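Local coordinates for protein NAD nucleotidase (Haemophilus influenzae, PDB 3ZTV) that degrades NAD to adenosine and nicotinamide riboside in the periplasm, acting as a zinc-dependent pyrophosphatase and nucleotide 5'-phosphatase, at residues N397-V402 with V539-P544; Q448-A453 with I472-N477; Q455-L458 with G464-P467. All blocks are in the same frame, centred on the assembly; numbering follows the deposited sequence.

Following the chain from the N terminus, the loop 397-402 comes first, and contact 1 closes only after 136 intervening residues, when strand 539-544, at one edge of a five-stranded sheet, arrives beside it. Helix 443-460 lies within that excursion and supplies 448-453 to contact 2 and 455-458 to contact 3. Contact 3 shuts first, across five residues, as the loop after the helix folds back; contact 2 shuts next, tying the helix to strand 472-477 of a four-stranded sheet. The three loops are concentric and none cross. Contacts 2 and 3 touch through Tyr474 and Pro467, and contact 3 borders the nucleoside pocket. Contact 1 lies 22 to 24 Å away, centre to centre, toward the zinc ions.

Contact 1 of 3, residues N397-V402 with V539-P544; sequences NELKTV and VDTYLP
Leu399 and Leu543 make the buried, apolar part of this contact, their methyls CD2 and CD1 meeting at 4.0 Å as the two side chains cross at a slant. The other methyl of Leu399, CD1, runs tip to tip against CG2 of Thr541, at 4.2 Å. Branched leucine suits the place, since it can serve two partners on the strand at once. Thr541 is divided in its role: with CG2 anti to its carbonyl carbon, the methyl faces Leu399, while OG1 accepts from the N of Leu543 at 3.1 Å in an ST turn and also bonds to Leu436 O on the adjoining strand.

The Glu398 side is polar, partly exposed and bridged by water. Its chain, bent at chi2 (-78°), slides past Leu543 in the opposite direction, bringing OE1 to 3.8 Å from CD1. A water donates to Glu398 OE2 at 2.7 Å and to Pro544 O at 3.1 Å. Lys551, in a salt bridge, and Ser548 also hold the carboxylate; both belong to helix 545-555, whose N-cap position Pro544 occupies.

The loop after helix 386-396 thus packs on the outermost strand of a mixed five-stranded sheet, a strand that also faces the metal site, with Tyr542 stacked on His228 and Leu543 touching His103. Direct contact is apolar at its centre, with one water bridge at its border, where the carboxylate, held by Lys551, Ser548 and water, probably stays ionised.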
loop_
_atom_site.group_PDB
_atom_site.type_symbol
_atom_site.label_atom_id
_atom_site.label_comp_id
_atom_site.label_asym_id
_atom_site.label_seq_id
_atom_site.Cartn_x
_atom_site.Cartn_y
_atom_site.Cartn_z
ATOM N N ASN A 397 -23.886 18.367 -5.800
ATOM C CA ASN A 397 -23.154 19.013 -4.719
ATOM C C ASN A 397 -22.612 18.061 -3.645
ATOM O O ASN A 397 -21.724 18.433 -2.885
ATOM C CB ASN A 397 -24.046 20.075 -4.070
ATOM C CG ASN A 397 -23.398 20.734 -2.869
ATOM O OD1 ASN A 397 -22.478 21.539 -3.012
ATOM N ND2 ASN A 397 -23.891 20.411 -1.675
ATOM N N GLU A 398 -23.131 16.839 -3.584
ATOM C CA GLU A 398 -22.737 15.900 -2.531
ATOM C C GLU A 398 -21.288 15.422 -2.606
ATOM O O GLU A 398 -20.590 15.400 -1.590
ATOM C CB GLU A 398 -23.657 14.677 -2.522
ATOM C CG GLU A 398 -25.018 14.910 -1.887
ATOM C CD GLU A 398 -24.977 14.907 -0.370
ATOM O OE1 GLU A 398 -23.876 14.942 0.217
ATOM O OE2 GLU A 398 -26.065 14.860 0.240
ATOM N N LEU A 399 -20.848 15.031 -3.801
ATOM C CA LEU A 399 -19.560 14.360 -3.980
ATOM C C LEU A 399 -18.612 15.183 -4.839
ATOM O O LEU A 399 -18.933 15.519 -5.975
ATOM C CB LEU A 399 -19.757 12.992 -4.636
ATOM C CG LEU A 399 -20.722 12.019 -3.954
ATOM C CD1 LEU A 399 -20.807 10.716 -4.727
ATOM C CD2 LEU A 399 -20.296 11.758 -2.519
ATOM N N LYS A 400 -17.434 15.483 -4.311
ATOM C CA LYS A 400 -16.459 16.267 -5.076
ATOM C C LYS A 400 -16.005 15.546 -6.347
ATOM O O LYS A 400 -15.523 16.175 -7.291
ATOM C CB LYS A 400 -15.248 16.629 -4.210
ATOM C CG LYS A 400 -14.507 15.437 -3.616
ATOM C CD LYS A 400 -13.355 15.905 -2.732
ATOM C CE LYS A 400 -12.766 14.759 -1.925
ATOM N NZ LYS A 400 -13.745 14.210 -0.934
ATOM N N THR A 401 -16.183 14.231 -6.367
ATOM C CA THR A 401 -15.712 13.378 -7.449
ATOM C C THR A 401 -16.679 13.276 -8.631
ATOM O O THR A 401 -16.284 12.909 -9.732
ATOM C CB THR A 401 -15.473 11.958 -6.923
ATOM O OG1 THR A 401 -16.645 11.521 -6.219
ATOM C CG2 THR A 401 -14.277 11.934 -5.974
ATOM N N VAL A 402 -17.949 13.581 -8.400
ATOM C CA VAL A 402 -18.974 13.348 -9.414
ATOM C C VAL A 402 -18.911 14.330 -10.588
ATOM O O VAL A 402 -18.790 15.540 -10.395
ATOM C CB VAL A 402 -20.384 13.339 -8.777
ATOM C CG1 VAL A 402 -21.471 13.374 -9.842
ATOM C CG2 VAL A 402 -20.543 12.114 -7.888
ATOM N N VAL A 539 -22.298 1.979 -6.547
ATOM C CA VAL A 539 -22.344 2.113 -5.099
ATOM C C VAL A 539 -23.503 2.981 -4.603
ATOM O O VAL A 539 -23.770 4.072 -5.130
ATOM C CB VAL A 539 -20.999 2.631 -4.546
ATOM C CG1 VAL A 539 -20.635 3.952 -5.176
ATOM C CG2 VAL A 539 -21.037 2.743 -3.026
ATOM N N ASP A 540 -24.196 2.468 -3.593
ATOM C CA ASP A 540 -25.197 3.233 -2.865
ATOM C C ASP A 540 -24.447 4.022 -1.800
ATOM O O ASP A 540 -23.842 3.441 -0.895
ATOM C CB ASP A 540 -26.215 2.285 -2.215
ATOM C CG ASP A 540 -27.424 3.014 -1.638
ATOM O OD1 ASP A 540 -27.323 4.225 -1.346
ATOM O OD2 ASP A 540 -28.481 2.361 -1.471
ATOM N N THR A 541 -24.456 5.346 -1.914
ATOM C CA THR A 541 -23.741 6.190 -0.960
ATOM C C THR A 541 -24.423 6.306 0.410
ATOM O O THR A 541 -23.806 6.774 1.367
ATOM C CB THR A 541 -23.590 7.635 -1.471
ATOM O OG1 THR A 541 -24.884 8.257 -1.520
ATOM C CG2 THR A 541 -22.928 7.660 -2.841
ATOM N N TYR A 542 -25.702 5.935 0.476
ATOM C CA TYR A 542 -26.521 6.103 1.688
ATOM C C TYR A 542 -26.710 7.567 2.100
ATOM O O TYR A 542 -27.053 7.867 3.242
ATOM C CB TYR A 542 -26.004 5.227 2.843
ATOM C CG TYR A 542 -25.992 3.762 2.463
ATOM C CD1 TYR A 542 -27.167 3.109 2.102
ATOM C CD2 TYR A 542 -24.807 3.044 2.424
ATOM C CE1 TYR A 542 -27.157 1.782 1.718
ATOM C CE2 TYR A 542 -24.793 1.709 2.054
ATOM C CZ TYR A 542 -25.968 1.088 1.701
ATOM O OH TYR A 542 -25.955 -0.243 1.327
ATOM N N LEU A 543 -26.524 8.475 1.145
ATOM C CA LEU A 543 -26.815 9.895 1.340
ATOM C C LEU A 543 -28.255 10.196 0.913
ATOM O O LEU A 543 -28.566 10.165 -0.278
ATOM C CB LEU A 543 -25.847 10.731 0.500
ATOM C CG LEU A 543 -24.365 10.586 0.876
ATOM C CD1 LEU A 543 -23.449 11.147 -0.205
ATOM C CD2 LEU A 543 -24.101 11.252 2.221
ATOM N N PRO A 544 -29.149 10.479 1.876
ATOM C CA PRO A 544 -30.563 10.644 1.513
ATOM C C PRO A 544 -30.874 11.930 0.742
ATOM O O PRO A 544 -30.284 12.989 0.995
ATOM C CB PRO A 544 -31.290 10.659 2.867
ATOM C CG PRO A 544 -30.307 10.138 3.859
ATOM C CD PRO A 544 -28.944 10.510 3.334
HETATM O O HOH W 1 -27.439 13.427 2.084
#

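Contact 2 of 3, residues Q448-A453 with I472-N477; sequences QVLEDA and IRYEAN
Leu450 projects from helix 443-460 with one methyl, CD1, lying over the gap between Ile472 and Tyr474. That single carbon makes the closest approaches of the contact: 4.1 Å to CD1 of the Tyr474 ring, which it meets at a slant, and 4.2 Å to CD1 of Ile472, reached tip to tip. Its CG stands anti to the carbonyl carbon (chi1 -65°), which sends the branched end outward from the helix toward the strand.

The strand answers with alternate residues. Ile472 and Tyr474, two apart, both face the helix; between them Arg473 turns away, to a salt bridge with Glu491 and a cation-pi contact with Trp500. Ile472 is extended, chi1 -175° and chi2 166°, so its CD1 is the part that arrives. Ala476 adds its methyl in the plane of the Tyr474 ring, at the edge.

Tyrosine suits this buried place because its two ends do different work. The hydrocarbon ring packs beside leucine, while Tyr474 OH hydrogen-bonds Pro467 O, at the start of strand 467-470, which gives a buried hydroxyl a partner. On the helix, charged and amide groups point to other neighbours: Gln448 NE2 donates to Asp452 OD1 one turn on, at 3.0 Å, from above the carboxylate plane, and Asp452 OD2 bonds Thr526. Glu451 accepts from the backbone N of Arg486 and of Leu487 with its two oxygens.

No hydrogen bond crosses between the two segments; apolar contact, and the burial of these side chains from water, holds them together. The polar groups of the helix find their partners away from this apolar layer between helix 443-460 and the four-stranded sheet to which 472-477 belongs.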
loop_
_atom_site.group_PDB
_atom_site.type_symbol
_atom_site.label_atom_id
_atom_site.label_comp_id
_atom_site.label_asym_id
_atom_site.label_seq_id
_atom_site.Cartn_x
_atom_site.Cartn_y
_atom_site.Cartn_z
ATOM N N GLN A 448 -26.783 6.782 -23.933
ATOM C CA GLN A 448 -27.794 5.738 -24.020
ATOM C C GLN A 448 -28.839 5.817 -22.904
ATOM O O GLN A 448 -30.023 5.614 -23.146
ATOM C CB GLN A 448 -27.159 4.346 -24.057
ATOM C CG GLN A 448 -28.155 3.264 -24.413
ATOM C CD GLN A 448 -28.790 3.486 -25.777
ATOM O OE1 GLN A 448 -28.100 3.508 -26.800
ATOM N NE2 GLN A 448 -30.108 3.652 -25.798
ATOM N N VAL A 449 -28.417 6.111 -21.678
ATOM C CA VAL A 449 -29.403 6.175 -20.604
ATOM C C VAL A 449 -30.368 7.353 -20.795
ATOM O O VAL A 449 -31.552 7.233 -20.484
ATOM C CB VAL A 449 -28.775 6.148 -19.180
ATOM C CG1 VAL A 449 -28.145 7.473 -18.829
ATOM C CG2 VAL A 449 -29.830 5.769 -18.143
ATOM N N LEU A 450 -29.877 8.475 -21.326
ATOM C CA LEU A 450 -30.756 9.598 -21.667
ATOM C C LEU A 450 -31.748 9.182 -22.746
ATOM O O LEU A 450 -32.933 9.515 -22.675
ATOM C CB LEU A 450 -29.959 10.818 -22.135
ATOM C CG LEU A 450 -29.047 11.466 -21.089
ATOM C CD1 LEU A 450 -28.230 12.599 -21.705
ATOM C CD2 LEU A 450 -29.857 11.965 -19.897
ATOM N N GLU A 451 -31.264 8.448 -23.743
ATOM C CA GLU A 451 -32.147 7.948 -24.794
ATOM C C GLU A 451 -33.213 7.015 -24.204
ATOM O O GLU A 451 -34.398 7.100 -24.550
ATOM C CB GLU A 451 -31.345 7.235 -25.890
ATOM C CG GLU A 451 -30.361 8.122 -26.671
ATOM C CD GLU A 451 -31.007 8.929 -27.799
ATOM O OE1 GLU A 451 -32.216 8.753 -28.068
ATOM O OE2 GLU A 451 -30.278 9.732 -28.433
ATOM N N ASP A 452 -32.787 6.123 -23.312
ATOM C CA ASP A 452 -33.711 5.197 -22.654
ATOM C C ASP A 452 -34.811 5.955 -21.917
ATOM O O ASP A 452 -36.003 5.651 -22.056
ATOM C CB ASP A 452 -32.974 4.315 -21.637
ATOM C CG ASP A 452 -31.916 3.415 -22.268
ATOM O OD1 ASP A 452 -31.991 3.110 -23.476
ATOM O OD2 ASP A 452 -31.003 2.986 -21.528
ATOM N N ALA A 453 -34.403 6.935 -21.116
ATOM C CA ALA A 453 -35.347 7.671 -20.287
ATOM C C ALA A 453 -36.363 8.440 -21.126
ATOM O O ALA A 453 -37.561 8.420 -20.833
ATOM C CB ALA A 453 -34.609 8.592 -19.341
ATOM N N ILE A 472 -24.368 18.266 -16.656
ATOM C CA ILE A 472 -24.634 17.753 -17.998
ATOM C C ILE A 472 -25.835 18.504 -18.547
ATOM O O ILE A 472 -26.773 18.801 -17.813
ATOM C CB ILE A 472 -24.904 16.224 -18.007
ATOM C CG1 ILE A 472 -25.047 15.711 -19.446
ATOM C CG2 ILE A 472 -26.130 15.886 -17.162
ATOM C CD1 ILE A 472 -24.986 14.195 -19.594
ATOM N N ARG A 473 -25.787 18.841 -19.832
ATOM C CA ARG A 473 -26.908 19.499 -20.485
ATOM C C ARG A 473 -27.024 18.934 -21.887
ATOM O O ARG A 473 -26.031 18.493 -22.467
ATOM C CB ARG A 473 -26.726 21.023 -20.503
ATOM C CG ARG A 473 -25.559 21.516 -21.337
ATOM C CD ARG A 473 -25.337 23.005 -21.128
ATOM N NE ARG A 473 -24.314 23.531 -22.030
ATOM C CZ ARG A 473 -23.759 24.734 -21.909
ATOM N NH1 ARG A 473 -24.118 25.535 -20.915
ATOM N NH2 ARG A 473 -22.841 25.133 -22.781
ATOM N N TYR A 474 -28.239 18.917 -22.424
ATOM C CA TYR A 474 -28.432 18.306 -23.729
ATOM C C TYR A 474 -29.584 18.932 -24.503
ATOM O O TYR A 474 -30.460 19.589 -23.933
ATOM C CB TYR A 474 -28.617 16.779 -23.600
ATOM C CG TYR A 474 -29.931 16.361 -22.973
ATOM C CD1 TYR A 474 -30.064 16.216 -21.594
ATOM C CD2 TYR A 474 -31.044 16.110 -23.766
ATOM C CE1 TYR A 474 -31.283 15.832 -21.026
ATOM C CE2 TYR A 474 -32.260 15.727 -23.211
ATOM C CZ TYR A 474 -32.376 15.593 -21.844
ATOM O OH TYR A 474 -33.600 15.222 -21.315
ATOM N N GLU A 475 -29.530 18.744 -25.818
ATOM C CA GLU A 475 -30.631 19.074 -26.706
ATOM C C GLU A 475 -31.102 17.774 -27.334
ATOM O O GLU A 475 -30.298 16.890 -27.646
ATOM C CB GLU A 475 -30.192 20.054 -27.803
ATOM C CG GLU A 475 -31.305 20.387 -28.803
ATOM C CD GLU A 475 -30.946 21.492 -29.784
ATOM O OE1 GLU A 475 -29.909 22.166 -29.597
ATOM O OE2 GLU A 475 -31.720 21.681 -30.748
ATOM N N ALA A 476 -32.413 17.657 -27.505
ATOM C CA ALA A 476 -32.995 16.451 -28.079
ATOM C C ALA A 476 -34.249 16.795 -28.873
ATOM O O ALA A 476 -34.886 17.819 -28.625
ATOM C CB ALA A 476 -33.322 15.441 -26.978
ATOM N N ASN A 477 -34.589 15.933 -29.828
ATOM C CA ASN A 477 -35.827 16.065 -30.594
ATOM C C ASN A 477 -36.838 15.022 -30.140
ATOM O O ASN A 477 -36.466 13.888 -29.840
ATOM C CB ASN A 477 -35.571 15.854 -32.087
ATOM C CG ASN A 477 -34.659 16.902 -32.685
ATOM O OD1 ASN A 477 -34.714 18.075 -32.318
ATOM N ND2 ASN A 477 -33.804 16.478 -33.612
#

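Contact 3 of 3, residues Q455-L458 with G464-P467. With ADN (adenosine), chain D.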
loop_
_atom_site.group_PDB
_atom_site.type_symbol
_atom_site.label_atom_id
_atom_site.label_comp_id
_atom_site.label_asym_id
_atom_site.label_seq_id
_atom_site.Cartn_x
_atom_site.Cartn_y
_atom_site.Cartn_z
ATOM N N GLN A 455 -37.288 7.736 -24.206
ATOM C CA GLN A 455 -38.159 6.755 -24.854
ATOM C C GLN A 455 -39.306 6.310 -23.938
ATOM O O GLN A 455 -40.455 6.190 -24.376
ATOM C CB GLN A 455 -37.348 5.550 -25.333
ATOM C CG GLN A 455 -38.186 4.380 -25.847
ATOM C CD GLN A 455 -38.935 4.689 -27.137
ATOM O OE1 GLN A 455 -38.637 5.661 -27.830
ATOM N NE2 GLN A 455 -39.914 3.850 -27.465
ATOM N N PHE A 456 -38.997 6.060 -22.669
ATOM C CA PHE A 456 -40.017 5.658 -21.699
ATOM C C PHE A 456 -40.988 6.813 -21.452
ATOM O O PHE A 456 -42.202 6.617 -21.419
ATOM C CB PHE A 456 -39.360 5.209 -20.385
ATOM C CG PHE A 456 -40.261 4.385 -19.492
ATOM C CD1 PHE A 456 -40.450 3.035 -19.735
ATOM C CD2 PHE A 456 -40.883 4.953 -18.394
ATOM C CE1 PHE A 456 -41.262 2.272 -18.910
ATOM C CE2 PHE A 456 -41.696 4.193 -17.568
ATOM C CZ PHE A 456 -41.880 2.853 -17.829
ATOM N N ALA A 457 -40.455 8.020 -21.295
ATOM C CA ALA A 457 -41.281 9.195 -21.008
ATOM C C ALA A 457 -42.250 9.535 -22.138
ATOM O O ALA A 457 -43.377 9.959 -21.893
ATOM C CB ALA A 457 -40.398 10.406 -20.701
ATOM N N LEU A 458 -41.796 9.359 -23.373
ATOM C CA LEU A 458 -42.532 9.835 -24.539
ATOM C C LEU A 458 -43.399 8.764 -25.183
ATOM O O LEU A 458 -44.404 9.082 -25.823
ATOM C CB LEU A 458 -41.554 10.387 -25.578
ATOM C CG LEU A 458 -40.778 11.641 -25.170
ATOM C CD1 LEU A 458 -39.576 11.839 -26.078
ATOM C CD2 LEU A 458 -41.684 12.867 -25.187
ATOM N N GLY A 464 -42.924 10.650 -16.087
ATOM C CA GLY A 464 -42.039 10.921 -14.966
ATOM C C GLY A 464 -40.603 10.474 -15.188
ATOM O O GLY A 464 -39.714 10.827 -14.411
ATOM N N ALA A 465 -40.369 9.694 -16.241
ATOM C CA ALA A 465 -39.016 9.236 -16.560
ATOM C C ALA A 465 -38.140 10.324 -17.185
ATOM O O ALA A 465 -36.920 10.171 -17.262
ATOM C CB ALA A 465 -39.069 8.022 -17.478
ATOM N N PHE A 466 -38.742 11.414 -17.645
ATOM C CA PHE A 466 -37.983 12.387 -18.424
ATOM C C PHE A 466 -36.796 12.926 -17.621
ATOM O O PHE A 466 -36.973 13.397 -16.500
ATOM C CB PHE A 466 -38.875 13.525 -18.920
ATOM C CG PHE A 466 -38.280 14.274 -20.071
ATOM C CD1 PHE A 466 -37.387 15.310 -19.854
ATOM C CD2 PHE A 466 -38.590 13.912 -21.376
ATOM C CE1 PHE A 466 -36.819 15.990 -20.917
ATOM C CE2 PHE A 466 -38.023 14.587 -22.445
ATOM C CZ PHE A 466 -37.135 15.630 -22.209
ATOM N N PRO A 467 -35.576 12.866 -18.196
ATOM C CA PRO A 467 -34.354 13.153 -17.439
ATOM C C PRO A 467 -33.877 14.603 -17.503
ATOM O O PRO A 467 -33.930 15.239 -18.559
ATOM C CB PRO A 467 -33.324 12.253 -18.121
ATOM C CG PRO A 467 -33.741 12.282 -19.561
ATOM C CD PRO A 467 -35.266 12.331 -19.537
HETATM O "O5'" ADN D . -46.324 7.843 -10.227
HETATM C "C5'" ADN D . -45.264 6.990 -10.665
HETATM C "C4'" ADN D . -44.082 7.855 -11.087
HETATM O "O4'" ADN D . -43.518 8.509 -9.947
HETATM C "C3'" ADN D . -42.955 7.056 -11.712
HETATM O "O3'" ADN D . -43.115 6.954 -13.130
HETATM C "C2'" ADN D . -41.722 7.860 -11.348
HETATM O "O2'" ADN D . -41.464 8.875 -12.326
HETATM C "C1'" ADN D . -42.093 8.538 -10.043
HETATM N N9 ADN D . -41.509 7.782 -8.914
HETATM C C8 ADN D . -42.082 6.783 -8.212
HETATM N N7 ADN D . -41.239 6.331 -7.242
HETATM C C5 ADN D . -40.097 7.049 -7.327
HETATM C C6 ADN D . -38.798 7.112 -6.620
HETATM N N6 ADN D . -38.500 6.288 -5.589
HETATM N N1 ADN D . -37.899 8.024 -7.041
HETATM C C2 ADN D . -38.151 8.864 -8.061
HETATM N N3 ADN D . -39.303 8.865 -8.746
HETATM C C4 ADN D . -40.293 8.003 -8.424
#
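Phe466 presses against Ala457 from its first atom onward. CB lies 3.9 Å from the Ala457 methyl, and because CG is anti to the backbone N (chi1 -161°) the ring swings alongside that methyl, its CD2 also near at 4.0 Å. Ala457 therefore sits at the ring edge, close to its plane. Pro467 CD lies over the rim of one face. On the opposite side of the ring from CD2, Phe466 CE1 comes within 3.3 Å of Tyr474 OH, and the ring meets Phe569 edge-to-face.

Alanines at 457 and 465 let the two backbones come close, Ala457 CA to Ala465 CA 5.0 Å. Ala457 CB reaches 3.6 Å from Phe466 N. The methyls touch as well, Ala457 CB lying 4.2 Å from Ala465 CB. Ala465 in turn meets Phe456, whose CD2 approaches its methyl at 3.7 Å, again at the edge near the ring plane, while the Phe456 ring continues toward Asp522.

Gly464 carries no side chain on the side where the ribose lies, and that makes room for the sugar; Gly464 O is 3.3 Å from O2' of adenosine. Asn408, Ser462, Asn434 and Asp522 hydrogen-bond the nucleoside.

With no hydrogen bond between the segments, apolar packing seats the loop on the helix. Hydrocarbon on its helix side, the loop presents the Gly464 backbone to the ribose on another.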